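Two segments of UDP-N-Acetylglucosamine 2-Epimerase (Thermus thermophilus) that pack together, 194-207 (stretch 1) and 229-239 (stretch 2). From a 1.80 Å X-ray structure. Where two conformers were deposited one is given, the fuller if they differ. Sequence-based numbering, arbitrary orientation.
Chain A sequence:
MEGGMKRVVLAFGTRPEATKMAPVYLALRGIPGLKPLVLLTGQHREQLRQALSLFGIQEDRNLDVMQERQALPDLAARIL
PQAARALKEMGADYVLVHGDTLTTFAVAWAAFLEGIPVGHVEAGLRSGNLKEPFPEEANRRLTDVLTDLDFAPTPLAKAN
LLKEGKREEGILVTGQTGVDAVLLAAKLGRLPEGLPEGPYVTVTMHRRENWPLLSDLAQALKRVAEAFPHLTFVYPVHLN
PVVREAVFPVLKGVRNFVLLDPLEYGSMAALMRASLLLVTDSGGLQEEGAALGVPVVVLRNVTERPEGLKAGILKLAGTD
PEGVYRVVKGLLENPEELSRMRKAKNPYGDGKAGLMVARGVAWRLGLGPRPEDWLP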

# COMPACT_ATOMS: atom_id res chain seq x y z
N GLY A 194 49.25 -9.99 -3.87
CA GLY A 194 50.22 -11.04 -4.13
C GLY A 194 49.87 -12.20 -5.03
O GLY A 194 50.52 -13.24 -4.97
N LEU A 195 48.85 -12.05 -5.87
CA LEU A 195 48.47 -13.14 -6.77
C LEU A 195 49.52 -13.31 -7.85
O LEU A 195 50.21 -12.36 -8.23
CB LEU A 195 47.12 -12.85 -7.44
CG LEU A 195 45.86 -12.90 -6.58
CD1 LEU A 195 44.66 -12.55 -7.46
CD2 LEU A 195 45.70 -14.28 -5.96
N PRO A 196 49.67 -14.54 -8.36
CA PRO A 196 50.65 -14.78 -9.42
C PRO A 196 50.10 -14.13 -10.68
O PRO A 196 48.94 -13.71 -10.70
CB PRO A 196 50.66 -16.30 -9.55
CG PRO A 196 50.24 -16.78 -8.19
CD PRO A 196 49.14 -15.81 -7.84
N GLU A 197 50.91 -14.03 -11.72
CA GLU A 197 50.46 -13.45 -12.98
C GLU A 197 49.33 -14.33 -13.53
O GLU A 197 49.38 -15.55 -13.40
CB GLU A 197 51.63 -13.40 -13.97
CG GLU A 197 51.23 -13.19 -15.42
CD GLU A 197 52.44 -13.13 -16.35
OE1 GLU A 197 52.96 -12.02 -16.57
OE2 GLU A 197 52.87 -14.20 -16.84
N GLY A 198 48.32 -13.71 -14.13
CA GLY A 198 47.20 -14.47 -14.69
C GLY A 198 47.58 -15.26 -15.93
O GLY A 198 48.76 -15.40 -16.23
N PRO A 199 46.60 -15.78 -16.69
CA PRO A 199 45.14 -15.68 -16.50
C PRO A 199 44.64 -16.41 -15.26
O PRO A 199 45.33 -17.28 -14.71
CB PRO A 199 44.58 -16.31 -17.78
CG PRO A 199 45.69 -16.15 -18.78
CD PRO A 199 46.90 -16.48 -17.95
N TYR A 200 43.42 -16.08 -14.85
CA TYR A 200 42.83 -16.69 -13.67
C TYR A 200 41.50 -17.38 -13.92
O TYR A 200 40.80 -17.08 -14.88
CB TYR A 200 42.56 -15.64 -12.59
CG TYR A 200 43.72 -14.72 -12.29
CD1 TYR A 200 43.72 -13.40 -12.75
CD2 TYR A 200 44.80 -15.16 -11.52
CE1 TYR A 200 44.78 -12.54 -12.46
CE2 TYR A 200 45.86 -14.30 -11.22
CZ TYR A 200 45.84 -13.00 -11.69
OH TYR A 200 46.88 -12.15 -11.39
N VAL A 201 41.19 -18.32 -13.03
CA VAL A 201 39.92 -19.03 -13.01
C VAL A 201 39.50 -18.87 -11.56
O VAL A 201 40.25 -19.24 -10.66
CB VAL A 201 40.06 -20.54 -13.32
CG1 VAL A 201 38.73 -21.23 -13.05
CG2 VAL A 201 40.45 -20.74 -14.78
N THR A 202 38.34 -18.28 -11.32
CA THR A 202 37.88 -18.11 -9.94
C THR A 202 37.05 -19.32 -9.56
O THR A 202 36.21 -19.78 -10.33
CB THR A 202 37.02 -16.83 -9.78
OG1 THR A 202 37.82 -15.68 -10.04
CG2 THR A 202 36.46 -16.74 -8.35
N VAL A 203 37.32 -19.84 -8.37
CA VAL A 203 36.61 -21.01 -7.87
C VAL A 203 35.90 -20.70 -6.56
O VAL A 203 36.46 -20.02 -5.69
CB VAL A 203 37.55 -22.21 -7.63
CG1 VAL A 203 36.79 -23.36 -7.00
CG2 VAL A 203 38.18 -22.66 -8.94
N THR A 204 34.67 -21.20 -6.45
CA THR A 204 33.85 -21.01 -5.26
C THR A 204 32.95 -22.23 -5.02
O THR A 204 32.18 -22.65 -5.90
CB THR A 204 32.98 -19.73 -5.39
OG1 THR A 204 33.58 -18.66 -4.64
CG2 THR A 204 31.56 -19.96 -4.90
N MSE A 205 33.08 -22.85 -3.84
CA MSE A 205 32.24 -24.01 -3.48
C MSE A 205 31.79 -23.85 -2.04
O MSE A 205 32.62 -23.82 -1.13
CB MSE A 205 33.09 -25.28 -3.63
CG MSE A 205 33.40 -25.71 -5.09
SE MSE A 205 33.93 -27.55 -5.22
CE MSE A 205 35.66 -27.35 -4.49
N HIS A 206 30.48 -23.73 -1.82
CA HIS A 206 29.97 -23.58 -0.46
C HIS A 206 28.50 -23.95 -0.27
O HIS A 206 27.94 -23.69 0.80
CB HIS A 206 30.16 -22.14 0.04
CG HIS A 206 29.33 -21.13 -0.68
ND1 HIS A 206 28.27 -20.47 -0.09
CD2 HIS A 206 29.40 -20.67 -1.95
CE1 HIS A 206 27.72 -19.65 -0.97
NE2 HIS A 206 28.39 -19.75 -2.11
N ARG A 207 27.87 -24.55 -1.28
CA ARG A 207 26.48 -24.96 -1.15
C ARG A 207 26.47 -26.05 -0.09
O ARG A 207 27.13 -27.08 -0.24
CB ARG A 207 25.97 -25.50 -2.49
CG ARG A 207 24.47 -25.75 -2.51
CD ARG A 207 23.99 -26.17 -3.90
NE ARG A 207 22.54 -26.33 -3.94
CZ ARG A 207 21.67 -25.35 -3.74
NH1 ARG A 207 22.09 -24.12 -3.48
NH2 ARG A 207 20.36 -25.59 -3.80
N PRO A 229 48.57 -25.87 -16.34
CA PRO A 229 49.64 -25.25 -15.55
C PRO A 229 49.82 -23.75 -15.74
O PRO A 229 50.33 -23.07 -14.85
CB PRO A 229 50.89 -26.04 -15.97
CG PRO A 229 50.56 -26.50 -17.36
CD PRO A 229 49.11 -26.92 -17.22
N HIS A 230 49.40 -23.22 -16.88
CA HIS A 230 49.55 -21.79 -17.14
C HIS A 230 48.44 -20.93 -16.57
O HIS A 230 48.49 -19.70 -16.66
CB HIS A 230 49.68 -21.53 -18.64
CG HIS A 230 50.88 -22.15 -19.26
ND1 HIS A 230 52.15 -21.99 -18.74
CD2 HIS A 230 51.02 -22.93 -20.36
CE1 HIS A 230 53.02 -22.64 -19.50
NE2 HIS A 230 52.36 -23.22 -20.49
N LEU A 231 47.42 -21.57 -15.99
CA LEU A 231 46.31 -20.84 -15.40
C LEU A 231 46.43 -20.89 -13.89
O LEU A 231 46.94 -21.86 -13.33
CB LEU A 231 44.97 -21.48 -15.78
CG LEU A 231 44.64 -21.63 -17.26
CD1 LEU A 231 43.23 -22.20 -17.41
CD2 LEU A 231 44.75 -20.29 -17.95
N THR A 232 45.96 -19.85 -13.22
CA THR A 232 45.99 -19.83 -11.76
C THR A 232 44.56 -19.88 -11.26
O THR A 232 43.75 -19.04 -11.62
CB THR A 232 46.67 -18.58 -11.22
OG1 THR A 232 48.05 -18.59 -11.64
CG2 THR A 232 46.59 -18.55 -9.69
N PHE A 233 44.26 -20.88 -10.45
CA PHE A 233 42.92 -21.07 -9.90
C PHE A 233 42.84 -20.42 -8.52
O PHE A 233 43.52 -20.86 -7.59
CB PHE A 233 42.59 -22.56 -9.83
CG PHE A 233 42.56 -23.23 -11.19
CD1 PHE A 233 43.74 -23.50 -11.87
CD2 PHE A 233 41.34 -23.50 -11.82
CE1 PHE A 233 43.73 -24.04 -13.16
CE2 PHE A 233 41.31 -24.04 -13.11
CZ PHE A 233 42.50 -24.31 -13.79
N VAL A 234 42.02 -19.39 -8.41
CA VAL A 234 41.87 -18.65 -7.16
C VAL A 234 40.57 -19.03 -6.47
O VAL A 234 39.48 -18.83 -7.02
CB VAL A 234 41.92 -17.14 -7.41
CG1 VAL A 234 41.90 -16.38 -6.09
CG2 VAL A 234 43.18 -16.80 -8.21
N TYR A 235 40.71 -19.56 -5.26
CA TYR A 235 39.59 -20.06 -4.49
C TYR A 235 39.44 -19.47 -3.08
O TYR A 235 40.16 -19.88 -2.16
CB TYR A 235 39.74 -21.58 -4.42
CG TYR A 235 38.68 -22.38 -3.69
CD1 TYR A 235 37.50 -21.80 -3.24
CD2 TYR A 235 38.85 -23.76 -3.49
CE1 TYR A 235 36.51 -22.57 -2.60
CE2 TYR A 235 37.88 -24.53 -2.86
CZ TYR A 235 36.72 -23.93 -2.42
OH TYR A 235 35.76 -24.70 -1.81
N PRO A 236 38.53 -18.50 -2.89
CA PRO A 236 38.33 -17.91 -1.56
C PRO A 236 37.47 -18.94 -0.83
O PRO A 236 36.27 -19.06 -1.09
CB PRO A 236 37.55 -16.63 -1.86
CG PRO A 236 37.91 -16.32 -3.30
CD PRO A 236 37.87 -17.69 -3.93
N VAL A 237 38.08 -19.71 0.07
CA VAL A 237 37.36 -20.76 0.79
C VAL A 237 36.58 -20.27 2.01
O VAL A 237 37.12 -19.55 2.85
CB VAL A 237 38.34 -21.86 1.25
CG1 VAL A 237 37.56 -23.06 1.77
CG2 VAL A 237 39.24 -22.26 0.11
N HIS A 238 35.32 -20.67 2.11
CA HIS A 238 34.52 -20.27 3.26
C HIS A 238 35.14 -20.75 4.57
O HIS A 238 35.85 -21.76 4.60
CB HIS A 238 33.08 -20.78 3.13
CG HIS A 238 32.22 -19.91 2.27
ND1 HIS A 238 32.37 -19.83 0.90
CD2 HIS A 238 31.22 -19.05 2.59
CE1 HIS A 238 31.51 -18.95 0.42
NE2 HIS A 238 30.80 -18.47 1.42
N LEU A 239 34.88 -20.02 5.65
CA LEU A 239 35.44 -20.33 6.97
C LEU A 239 34.96 -21.62 7.63
O LEU A 239 35.66 -22.17 8.48
CB LEU A 239 35.19 -19.15 7.92
CG LEU A 239 35.91 -17.86 7.56
CD1 LEU A 239 35.45 -16.74 8.49
CD2 LEU A 239 37.41 -18.07 7.68
O HOH W 1 48.30 -17.86 -14.23
O HOH W 2 33.78 -20.62 -1.72

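Two parallel strands, one including Tyr 200 to Thr 202 and the other Thr 232 to Pro 236, lie side by side with their axes 4.6 Å apart at closest approach, and a ladder of backbone hydrogen bonds fixes their register. The stretches bury 904 Å² between them, both sides summed. Thr 232 N donates to Pro 199 O (3.0 Å), Val 201 N to Thr 232 O (3.0 Å), Val 234 N to Val 201 O (2.9 Å) and Val 203 N to Val 234 O (2.7 Å). Proline, lacking an amide hydrogen, can still open the ladder because only its carbonyl is used.

Side chains alternate between the faces. On one, Tyr 200 lies beside Thr 232 and Val 234, with Tyr 200 CD2 4.0 Å from Val 234 CG2. Leu 195, from the preceding loop, adds its CD2 4.2 Å from Val 234 CG2, so both the Tyr 200 ring and the Leu 195 chain touch this one methyl. Tyr 200 OH reaches back to Pro 196 O (2.7 Å), pinning that loop over the strand.

On the other face, Val 201 nestles against Phe 233, its CB 3.6 Å from Phe 233 CD2, while its CG2 meets Leu 231 CD1 at 4.1 Å. Compact beta-branched valines suit these buried strand positions. Farther along, Val 203 sets CG1 over the face of the Tyr 235 ring, 3.9 Å from Tyr 235 CG. The ring's length then carries its hydroxyl to Met 205, a selenomethionine, where Tyr 235 OH gives a weak hydrogen bond to Met 205 O (3.3 Å).

Flat rings suit stacking at the partly exposed far end: His 206 and His 238 form an offset stack, centroids 4.2 Å apart and planes within 10° of parallel. Two waters bridge the stretches. The first water's oxygen hydrogen-bonds Glu 197 O (2.7 Å), His 230 O (3.1 Å) and Thr 232 OG1 (2.7 Å), giving buried Thr 232 a polar partner; the second donates to Pro 236 O (3.0 Å) and hydrogen-bonds His 238 ND1 (3.1 Å).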